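Local coordinates for protein sesquisabinene B synthase 2 (Santalum album, PDB 6A2A) that probably converts farnesyl diphosphate into sesquisabinene B, as a magnesium- or manganese-dependent plant terpene synthase of the Tpsb subfamily, at residues V88-L93 / R225-T230; M131-I136 / S170-E175; I220-R225 / M554-H559. All blocks are in the same frame, centred on the assembly; numbering follows the deposited sequence.

Interaction 1: V88-L93 / R225-T230; sequences VRRLGL and RWFIDT
Arg90 lays its aliphatic stem over one face of the Phe227 ring, crossing the phenylalanine side chain at about a right angle. Its CG is anti to the backbone N (chi1 -159°) and the chain stays extended as far as NE, which carries the methylenes across the ring. The CG methylene makes a CH-pi contact, 3.8 Å from the ring centroid and 21° off its normal. Farther out, NE of Arg90 passes 3.7 Å from Phe227 CD1, and NH2 comes within 3.8 Å of Trp226 CZ3, the two side chains lying side by side and pointing the same way. The polar end is anchored beyond this contact by a salt bridge from Arg90 NE to Glu223, one helical turn before Phe227, so the charge is paired while the stem packs on the aromatic ring. CG of Leu91 lies at the edge of the same phenylalanine ring, in its plane; CD2 comes 3.5 Å from Phe227 CD2. That methyl also reaches Ile228 CG1 at 3.7 Å, wedging between the two side chains. Trp226 has Thr230 OG1 over one face and is stacked with His209. On the same helix Arg225 NH1 holds Asp229 OD1 at 3.0 Å; OD1 lies in the guanidinium plane, whereas NH1 comes from above the carboxylate plane. Gly92, with positive phi, ends helix 78-90 in a Schellman motif, its N bonded to Arg89 O and Leu93 N to Val88 O. A helix C-terminus thus packs on the flank of helix 220-232, within the all-helical architecture of plant terpene synthases.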
loop_
_atom_site.group_PDB
_atom_site.type_symbol
_atom_site.label_atom_id
_atom_site.label_comp_id
_atom_site.label_asym_id
_atom_site.label_seq_id
_atom_site.Cartn_x
_atom_site.Cartn_y
_atom_site.Cartn_z
ATOM N N VAL A 88 28.681 -23.073 -4.878
ATOM C CA VAL A 88 28.277 -21.728 -4.486
ATOM C C VAL A 88 26.995 -21.331 -5.247
ATOM O O VAL A 88 26.077 -20.815 -4.697
ATOM C CB VAL A 88 29.400 -20.682 -4.788
ATOM C CG1 VAL A 88 28.932 -19.264 -4.599
ATOM C CG2 VAL A 88 30.607 -20.899 -3.927
ATOM N N ARG A 89 26.991 -21.598 -6.524
ATOM C CA ARG A 89 25.850 -21.272 -7.377
ATOM C C ARG A 89 24.617 -22.026 -6.948
ATOM O O ARG A 89 23.558 -21.510 -6.807
ATOM C CB ARG A 89 26.177 -21.648 -8.807
ATOM C CG ARG A 89 25.026 -21.559 -9.786
ATOM C CD ARG A 89 24.288 -22.857 -9.919
ATOM N NE ARG A 89 23.163 -22.816 -10.833
ATOM C CZ ARG A 89 23.232 -23.071 -12.117
ATOM N NH1 ARG A 89 24.371 -23.377 -12.672
ATOM N NH2 ARG A 89 22.153 -23.041 -12.847
ATOM N N ARG A 90 24.837 -23.293 -6.676
ATOM C CA ARG A 90 23.780 -24.210 -6.345
ATOM C C ARG A 90 23.145 -23.974 -4.973
ATOM O O ARG A 90 22.010 -24.205 -4.761
ATOM C CB ARG A 90 24.237 -25.622 -6.597
ATOM C CG ARG A 90 23.107 -26.540 -6.751
ATOM C CD ARG A 90 23.476 -27.851 -7.351
ATOM N NE ARG A 90 22.286 -28.643 -7.484
ATOM C CZ ARG A 90 22.239 -29.776 -8.149
ATOM N NH1 ARG A 90 23.329 -30.231 -8.702
ATOM N NH2 ARG A 90 21.109 -30.434 -8.273
ATOM N N LEU A 91 23.918 -23.367 -4.093
ATOM C CA LEU A 91 23.470 -22.942 -2.813
ATOM C C LEU A 91 22.696 -21.591 -2.874
ATOM O O LEU A 91 22.269 -21.119 -1.870
ATOM C CB LEU A 91 24.664 -22.791 -1.868
ATOM C CG LEU A 91 25.269 -24.091 -1.386
ATOM C CD1 LEU A 91 26.593 -23.856 -0.709
ATOM C CD2 LEU A 91 24.317 -24.883 -0.516
ATOM N N GLY A 92 22.596 -20.980 -4.051
ATOM C CA GLY A 92 21.894 -19.754 -4.274
ATOM C C GLY A 92 22.686 -18.519 -3.918
ATOM O O GLY A 92 22.134 -17.495 -3.674
ATOM N N LEU A 93 24.001 -18.644 -3.943
ATOM C CA LEU A 93 24.869 -17.570 -3.523
ATOM C C LEU A 93 25.655 -16.838 -4.584
ATOM O O LEU A 93 26.343 -15.937 -4.279
ATOM C CB LEU A 93 25.846 -18.093 -2.482
ATOM C CG LEU A 93 25.276 -18.715 -1.229
ATOM C CD1 LEU A 93 26.350 -19.476 -0.473
ATOM C CD2 LEU A 93 24.628 -17.678 -0.366
ATOM N N ARG A 225 17.290 -24.043 -1.598
ATOM C CA ARG A 225 16.793 -24.659 -0.370
ATOM C C ARG A 225 16.930 -26.184 -0.401
ATOM O O ARG A 225 17.212 -26.793 0.655
ATOM C CB ARG A 225 15.318 -24.339 -0.132
ATOM C CG ARG A 225 14.805 -24.848 1.208
ATOM C CD ARG A 225 15.490 -24.182 2.375
ATOM N NE ARG A 225 15.138 -24.887 3.636
ATOM C CZ ARG A 225 15.759 -25.962 4.127
ATOM N NH1 ARG A 225 16.717 -26.552 3.434
ATOM N NH2 ARG A 225 15.449 -26.419 5.343
ATOM N N TRP A 226 16.669 -26.811 -1.538
ATOM C CA TRP A 226 16.835 -28.248 -1.683
ATOM C C TRP A 226 18.322 -28.602 -1.509
ATOM O O TRP A 226 18.674 -29.575 -0.803
ATOM C CB TRP A 226 16.351 -28.717 -3.046
ATOM C CG TRP A 226 16.451 -30.189 -3.256
ATOM C CD1 TRP A 226 15.546 -31.133 -2.853
ATOM C CD2 TRP A 226 17.551 -30.905 -3.844
ATOM N NE1 TRP A 226 15.976 -32.379 -3.222
ATOM C CE2 TRP A 226 17.200 -32.264 -3.836
ATOM C CE3 TRP A 226 18.767 -30.530 -4.424
ATOM C CZ2 TRP A 226 18.043 -33.247 -4.358
ATOM C CZ3 TRP A 226 19.598 -31.507 -4.947
ATOM C CH2 TRP A 226 19.231 -32.835 -4.918
ATOM N N PHE A 227 19.183 -27.857 -2.201
ATOM C CA PHE A 227 20.611 -28.216 -2.230
ATOM C C PHE A 227 21.282 -27.936 -0.872
ATOM O O PHE A 227 22.309 -28.590 -0.586
ATOM C CB PHE A 227 21.311 -27.499 -3.377
ATOM C CG PHE A 227 22.727 -27.946 -3.539
ATOM C CD1 PHE A 227 23.008 -29.229 -3.954
ATOM C CD2 PHE A 227 23.761 -27.130 -3.133
ATOM C CE1 PHE A 227 24.331 -29.664 -3.995
ATOM C CE2 PHE A 227 25.074 -27.537 -3.246
ATOM C CZ PHE A 227 25.349 -28.814 -3.665
ATOM N N ILE A 228 20.803 -27.005 -0.082
ATOM C CA ILE A 228 21.379 -26.803 1.264
ATOM C C ILE A 228 21.313 -28.134 2.046
ATOM O O ILE A 228 22.291 -28.537 2.670
ATOM C CB ILE A 228 20.695 -25.647 2.000
ATOM C CG1 ILE A 228 21.222 -24.302 1.509
ATOM C CG2 ILE A 228 20.854 -25.779 3.506
ATOM C CD1 ILE A 228 20.350 -23.154 1.916
ATOM N N ASP A 229 20.171 -28.809 1.991
ATOM C CA ASP A 229 20.024 -30.121 2.618
ATOM C C ASP A 229 20.862 -31.196 1.984
ATOM O O ASP A 229 21.479 -31.992 2.690
ATOM C CB ASP A 229 18.570 -30.563 2.621
ATOM C CG ASP A 229 17.726 -29.753 3.539
ATOM O OD1 ASP A 229 18.237 -28.960 4.324
ATOM O OD2 ASP A 229 16.535 -29.878 3.384
ATOM N N THR A 230 20.907 -31.247 0.651
ATOM C CA THR A 230 21.689 -32.249 -0.047
ATOM C C THR A 230 23.179 -32.044 0.243
ATOM O O THR A 230 23.904 -33.034 0.509
ATOM C CB THR A 230 21.375 -32.205 -1.549
ATOM O OG1 THR A 230 20.009 -32.599 -1.732
ATOM C CG2 THR A 230 22.266 -33.118 -2.367
#

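Interaction 2: M131-I136 / S170-E175; sequences MRENGI and SFLGWE
Arg132 places CG beside the backbone N and anti to the carbonyl carbon (chi1 -75°), then runs extended to NE, while Trp174 sets its ring off with CG likewise anti to its carbonyl carbon; together these torsions bring the guanidinium over one face of the indole. The result is a cation-pi pair in the helical N-terminal domain of the terpene synthase fold, joining the end of helix 121-133 to the loop that follows helix 160-170. Arg132 CZ stands 4.5 Å from the centroid of the five-membered ring of Trp174, close to the ring normal. NH1 is the nearest group, 3.5 Å from Trp174 CD1, and the two planes are inclined by 48° rather than stacked flat. The same NH1 donates to Leu172 O at 3.2 Å, a somewhat bent bond (146°) with the donor tilted from the carbonyl plane. On the other terminal nitrogen, NH2 forms a salt bridge with Glu177 and a hydrogen bond with Val138 O, which together would hold the guanidinium against rotation. Glu177 also accepts from Trp174 N, so one carboxylate ties both partners of the pair. Nearer the backbone, Leu172 CD1 rests 4.0 Å from Glu133 CG, the two side chains crossing at about a right angle; the Glu133 carboxylate pairs with Arg89. Ser170 to Gly173 form a type I turn that presents Leu172 to the helix. Gly135, with positive phi, closes helix 121-133 in a Schellman motif, in which Ile136 N bonds to Met131 O at 3.0 Å and Gly135 N to Arg132 O at 3.1 Å.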
loop_
_atom_site.group_PDB
_atom_site.type_symbol
_atom_site.label_atom_id
_atom_site.label_comp_id
_atom_site.label_asym_id
_atom_site.label_seq_id
_atom_site.Cartn_x
_atom_site.Cartn_y
_atom_site.Cartn_z
ATOM N N MET A 131 31.889 -23.131 -18.010
ATOM C CA MET A 131 32.375 -22.160 -19.048
ATOM C C MET A 131 31.185 -21.543 -19.814
ATOM O O MET A 131 31.060 -20.301 -19.852
ATOM C CB MET A 131 33.331 -22.849 -20.006
ATOM C CG MET A 131 34.678 -23.236 -19.385
ATOM S SD MET A 131 35.572 -21.906 -18.654
ATOM C CE MET A 131 36.723 -22.790 -17.598
ATOM N N ARG A 132 30.311 -22.356 -20.365
ATOM C CA ARG A 132 29.201 -21.845 -21.163
ATOM C C ARG A 132 28.220 -21.050 -20.313
ATOM O O ARG A 132 27.722 -19.989 -20.795
ATOM C CB ARG A 132 28.495 -22.953 -21.933
ATOM C CG ARG A 132 29.274 -23.463 -23.138
ATOM C CD ARG A 132 28.386 -24.175 -24.087
ATOM N NE ARG A 132 29.033 -24.647 -25.298
ATOM C CZ ARG A 132 28.399 -25.001 -26.408
ATOM N NH1 ARG A 132 27.072 -24.909 -26.500
ATOM N NH2 ARG A 132 29.091 -25.473 -27.425
ATOM N N GLU A 133 27.934 -21.470 -19.087
ATOM C CA GLU A 133 27.069 -20.621 -18.210
ATOM C C GLU A 133 27.668 -19.233 -18.043
ATOM O O GLU A 133 26.954 -18.282 -17.723
ATOM C CB GLU A 133 26.949 -21.258 -16.819
ATOM C CG GLU A 133 26.162 -22.535 -16.832
ATOM C CD GLU A 133 26.219 -23.319 -15.521
ATOM O OE1 GLU A 133 27.056 -22.958 -14.677
ATOM O OE2 GLU A 133 25.341 -24.194 -15.326
ATOM N N ASN A 134 29.006 -19.115 -18.195
ATOM C CA ASN A 134 29.643 -17.824 -17.963
ATOM C C ASN A 134 30.080 -17.150 -19.268
ATOM O O ASN A 134 30.860 -16.223 -19.225
ATOM C CB ASN A 134 30.829 -17.963 -17.012
ATOM C CG ASN A 134 30.380 -18.136 -15.594
ATOM O OD1 ASN A 134 30.154 -17.146 -14.919
ATOM N ND2 ASN A 134 30.158 -19.364 -15.157
ATOM N N GLY A 135 29.622 -17.602 -20.404
ATOM C CA GLY A 135 29.816 -16.842 -21.621
ATOM C C GLY A 135 31.148 -17.150 -22.289
ATOM O O GLY A 135 31.600 -16.395 -23.169
ATOM N N ILE A 136 31.748 -18.270 -21.908
ATOM C CA ILE A 136 33.055 -18.703 -22.443
ATOM C C ILE A 136 32.809 -19.983 -23.236
ATOM O O ILE A 136 32.397 -21.036 -22.679
ATOM C CB ILE A 136 34.080 -18.851 -21.301
ATOM C CG1 ILE A 136 34.430 -17.517 -20.659
ATOM C CG2 ILE A 136 35.329 -19.557 -21.795
ATOM C CD1 ILE A 136 34.999 -17.640 -19.279
ATOM N N SER A 170 24.748 -31.210 -21.035
ATOM C CA SER A 170 24.109 -31.358 -22.320
ATOM C C SER A 170 23.070 -30.247 -22.563
ATOM O O SER A 170 22.879 -29.851 -23.729
ATOM C CB SER A 170 23.509 -32.694 -22.535
ATOM O OG SER A 170 22.320 -32.895 -21.788
ATOM N N PHE A 171 22.543 -29.719 -21.478
ATOM C CA PHE A 171 21.430 -28.730 -21.529
ATOM C C PHE A 171 21.960 -27.346 -21.855
ATOM O O PHE A 171 21.151 -26.389 -22.037
ATOM C CB PHE A 171 20.599 -28.752 -20.239
ATOM C CG PHE A 171 19.780 -29.995 -20.181
ATOM C CD1 PHE A 171 18.539 -30.088 -20.788
ATOM C CD2 PHE A 171 20.289 -31.123 -19.547
ATOM C CE1 PHE A 171 17.830 -31.260 -20.800
ATOM C CE2 PHE A 171 19.550 -32.283 -19.553
ATOM C CZ PHE A 171 18.350 -32.377 -20.178
ATOM N N LEU A 172 23.264 -27.203 -21.921
ATOM C CA LEU A 172 23.875 -25.919 -22.296
ATOM C C LEU A 172 24.140 -25.883 -23.811
ATOM O O LEU A 172 24.730 -24.933 -24.308
ATOM C CB LEU A 172 25.140 -25.653 -21.481
ATOM C CG LEU A 172 24.989 -24.892 -20.174
ATOM C CD1 LEU A 172 24.565 -23.457 -20.410
ATOM C CD2 LEU A 172 24.058 -25.625 -19.204
ATOM N N GLY A 173 23.711 -26.900 -24.502
ATOM C CA GLY A 173 23.893 -27.051 -25.942
ATOM C C GLY A 173 23.045 -26.080 -26.772
ATOM O O GLY A 173 22.057 -25.495 -26.310
ATOM N N TRP A 174 23.478 -25.942 -28.018
ATOM C CA TRP A 174 22.833 -25.059 -29.039
ATOM C C TRP A 174 22.281 -25.890 -30.183
ATOM O O TRP A 174 22.470 -27.119 -30.301
ATOM C CB TRP A 174 23.827 -24.015 -29.597
ATOM C CG TRP A 174 24.527 -23.110 -28.651
ATOM C CD1 TRP A 174 24.302 -22.920 -27.304
ATOM C CD2 TRP A 174 25.574 -22.207 -29.008
ATOM N NE1 TRP A 174 25.137 -21.961 -26.831
ATOM C CE2 TRP A 174 25.977 -21.562 -27.841
ATOM C CE3 TRP A 174 26.242 -21.914 -30.209
ATOM C CZ2 TRP A 174 26.955 -20.573 -27.833
ATOM C CZ3 TRP A 174 27.208 -20.936 -30.200
ATOM C CH2 TRP A 174 27.564 -20.280 -29.035
ATOM N N GLU A 175 21.509 -25.262 -31.082
ATOM C CA GLU A 175 21.035 -26.005 -32.215
ATOM C C GLU A 175 22.273 -26.442 -33.043
ATOM O O GLU A 175 23.290 -25.750 -33.042
ATOM C CB GLU A 175 20.055 -25.211 -33.104
ATOM C CG GLU A 175 18.696 -24.920 -32.492
ATOM C CD GLU A 175 17.756 -24.242 -33.497
ATOM O OE1 GLU A 175 18.034 -23.101 -33.865
ATOM O OE2 GLU A 175 16.856 -24.893 -33.983
#

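Interaction 3: I220-R225 / M554-H559; sequences IRYEAR and MSVLIH
Two helices of the all-helical terpene synthase fold pack here, Tyr222, Arg221 and Arg225 of helix 220-232 against Val556 and Ser555 of helix 546-558; the segment axes come within 9.8 Å and their directions differ by 113°. Val556 carries the apolar part of the contact. Its CG2 touches Tyr222 CD2 at 3.5 Å and Arg225 CB at 3.9 Å, and its CG1 sits over one face of the tyrosine ring, with the two side chains crossing at about a right angle. Tyr222 CG is beside the backbone N (chi1 -66°), which lays the CD2-CE2 side of the ring against Val556 while the hydroxyl bonds to Met287 O. An alanine in place of Tyr222 would probably open a gap beside Val556 and leave Met287 O without this partner. Arg221 and Arg225 are both bent at chi2, and the polar end of each reaches the second helix through a water. The first water accepts from Arg221 NH2 at 2.7 Å and donates to Val556 O at 2.9 Å; the same NH2 also bonds to Phe249 O. The second accepts from Arg225 NE at 3.0 Å and donates to Ser555 O and His559 O, bridging three groups at the end of helix 546-558, while Arg225 NH1 stays with Asp229. That end is wound as a wider pi-type turn, with His559 N donating to Met554 O at 2.9 Å. Around the pair, helix 239-270 lies against both arginines through Phe249 and bonds Val556 O through Gln253, helix 281-292 covers Tyr222 through Ile290, and helix 41-50 packs on Ile558.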
loop_
_atom_site.group_PDB
_atom_site.type_symbol
_atom_site.label_atom_id
_atom_site.label_comp_id
_atom_site.label_asym_id
_atom_site.label_seq_id
_atom_site.Cartn_x
_atom_site.Cartn_y
_atom_site.Cartn_z
ATOM N N ILE A 220 16.599 -20.791 -9.321
ATOM C CA ILE A 220 17.759 -20.577 -8.366
ATOM C C ILE A 220 17.291 -20.752 -6.918
ATOM O O ILE A 220 17.902 -21.508 -6.180
ATOM C CB ILE A 220 18.433 -19.218 -8.541
ATOM C CG1 ILE A 220 18.990 -19.106 -9.955
ATOM C CG2 ILE A 220 19.561 -19.031 -7.544
ATOM C CD1 ILE A 220 19.327 -17.670 -10.368
ATOM N N ARG A 221 16.195 -20.123 -6.539
ATOM C CA ARG A 221 15.888 -19.951 -5.124
ATOM C C ARG A 221 15.370 -21.255 -4.530
ATOM O O ARG A 221 15.771 -21.624 -3.406
ATOM C CB ARG A 221 14.873 -18.833 -4.878
ATOM C CG ARG A 221 14.624 -18.568 -3.396
ATOM C CD ARG A 221 15.904 -18.133 -2.694
ATOM N NE ARG A 221 15.575 -17.769 -1.321
ATOM C CZ ARG A 221 16.460 -17.430 -0.376
ATOM N NH1 ARG A 221 17.766 -17.348 -0.666
ATOM N NH2 ARG A 221 16.013 -17.216 0.850
ATOM N N TYR A 222 14.492 -21.948 -5.246
ATOM C CA TYR A 222 13.956 -23.203 -4.742
ATOM C C TYR A 222 15.031 -24.293 -4.802
ATOM O O TYR A 222 15.030 -25.162 -3.930
ATOM C CB TYR A 222 12.690 -23.629 -5.476
ATOM C CG TYR A 222 11.537 -22.695 -5.241
ATOM C CD1 TYR A 222 11.342 -21.577 -6.052
ATOM C CD2 TYR A 222 10.632 -22.898 -4.217
ATOM C CE1 TYR A 222 10.324 -20.668 -5.800
ATOM C CE2 TYR A 222 9.602 -22.006 -3.973
ATOM C CZ TYR A 222 9.443 -20.886 -4.770
ATOM O OH TYR A 222 8.430 -19.984 -4.571
ATOM N N GLU A 223 15.932 -24.228 -5.795
ATOM C CA GLU A 223 17.061 -25.175 -5.839
ATOM C C GLU A 223 17.977 -24.943 -4.631
ATOM O O GLU A 223 18.535 -25.936 -4.091
ATOM C CB GLU A 223 17.857 -25.040 -7.147
ATOM C CG GLU A 223 18.973 -26.077 -7.286
ATOM C CD GLU A 223 18.546 -27.534 -7.288
ATOM O OE1 GLU A 223 17.319 -27.882 -7.336
ATOM O OE2 GLU A 223 19.505 -28.399 -7.108
ATOM N N ALA A 224 18.158 -23.713 -4.239
ATOM C CA ALA A 224 19.064 -23.396 -3.122
ATOM C C ALA A 224 18.579 -24.105 -1.848
ATOM O O ALA A 224 19.397 -24.691 -1.097
ATOM C CB ALA A 224 19.191 -21.927 -2.912
ATOM N N ARG A 225 17.290 -24.043 -1.598
ATOM C CA ARG A 225 16.793 -24.659 -0.370
ATOM C C ARG A 225 16.930 -26.184 -0.401
ATOM O O ARG A 225 17.212 -26.793 0.655
ATOM C CB ARG A 225 15.318 -24.339 -0.132
ATOM C CG ARG A 225 14.805 -24.848 1.208
ATOM C CD ARG A 225 15.490 -24.182 2.375
ATOM N NE ARG A 225 15.138 -24.887 3.636
ATOM C CZ ARG A 225 15.759 -25.962 4.127
ATOM N NH1 ARG A 225 16.717 -26.552 3.434
ATOM N NH2 ARG A 225 15.449 -26.419 5.343
ATOM N N MET A 554 6.370 -23.674 2.273
ATOM C CA MET A 554 6.747 -23.819 3.701
ATOM C C MET A 554 8.270 -23.743 3.802
ATOM O O MET A 554 8.819 -23.064 4.655
ATOM C CB MET A 554 6.289 -25.163 4.288
ATOM C CG MET A 554 4.798 -25.250 4.584
ATOM S SD MET A 554 4.332 -24.146 5.956
ATOM C CE MET A 554 2.691 -24.761 6.344
ATOM N N SER A 555 8.966 -24.409 2.904
ATOM C CA SER A 555 10.424 -24.460 3.095
ATOM C C SER A 555 11.094 -23.177 2.608
ATOM O O SER A 555 12.182 -22.823 3.101
ATOM C CB SER A 555 11.023 -25.665 2.458
ATOM O OG SER A 555 10.897 -25.582 1.076
ATOM N N VAL A 556 10.516 -22.506 1.610
ATOM C CA VAL A 556 11.208 -21.368 1.030
ATOM C C VAL A 556 10.767 -20.044 1.633
ATOM O O VAL A 556 11.603 -19.211 1.837
ATOM C CB VAL A 556 11.119 -21.419 -0.507
ATOM C CG1 VAL A 556 11.641 -20.156 -1.156
ATOM C CG2 VAL A 556 11.907 -22.639 -0.964
ATOM N N LEU A 557 9.500 -19.890 2.048
ATOM C CA LEU A 557 9.017 -18.610 2.481
ATOM C C LEU A 557 8.715 -18.571 3.986
ATOM O O LEU A 557 8.924 -17.509 4.638
ATOM C CB LEU A 557 7.760 -18.298 1.678
ATOM C CG LEU A 557 7.047 -17.007 2.042
ATOM C CD1 LEU A 557 7.916 -15.788 1.781
ATOM C CD2 LEU A 557 5.743 -16.887 1.264
ATOM N N ILE A 558 8.160 -19.660 4.511
ATOM C CA ILE A 558 7.563 -19.650 5.868
ATOM C C ILE A 558 8.587 -20.019 6.949
ATOM O O ILE A 558 8.656 -19.336 7.970
ATOM C CB ILE A 558 6.384 -20.622 5.970
ATOM C CG1 ILE A 558 5.310 -20.423 4.889
ATOM C CG2 ILE A 558 5.787 -20.573 7.377
ATOM C CD1 ILE A 558 4.739 -19.059 4.813
ATOM N N HIS A 559 9.277 -21.133 6.780
ATOM C CA HIS A 559 10.120 -21.713 7.877
ATOM C C HIS A 559 11.579 -21.339 7.680
ATOM O O HIS A 559 12.166 -21.753 6.678
ATOM C CB HIS A 559 10.026 -23.238 7.915
ATOM C CG HIS A 559 8.712 -23.769 8.369
ATOM N ND1 HIS A 559 8.136 -24.877 7.795
ATOM C CD2 HIS A 559 7.839 -23.336 9.304
ATOM C CE1 HIS A 559 6.963 -25.108 8.358
ATOM N NE2 HIS A 559 6.751 -24.173 9.275
HETATM O O HOH W 1 13.300 -17.367 0.478
HETATM O O HOH W 2 12.911 -23.968 5.420
#

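How the interactions relate
Interactions 1 and 3 share helix 220-232 and Arg225, their centres about 10 Å apart; the Arg90-Glu223 salt bridge and the methyl of Ala224, lying against the Leu91-Gly92 backbone, join them directly. Interaction 2 is set apart, about 21 Å from interaction 1 between centres, yet is linked to it by the salt bridge of Arg89 NH1 to Glu133 OE2, 2.9 Å long. All three are largely buried, but their chemistry differs: interaction 1 rests on stem-to-ring and aliphatic contacts, interaction 2 on one arginine gripped by ring and carbonyl, and interaction 3 on valine packing with bridging waters. Along the chain, interaction 2 is nested within the loop that interaction 1 closes, whereas the segments of interactions 1 and 3 alternate.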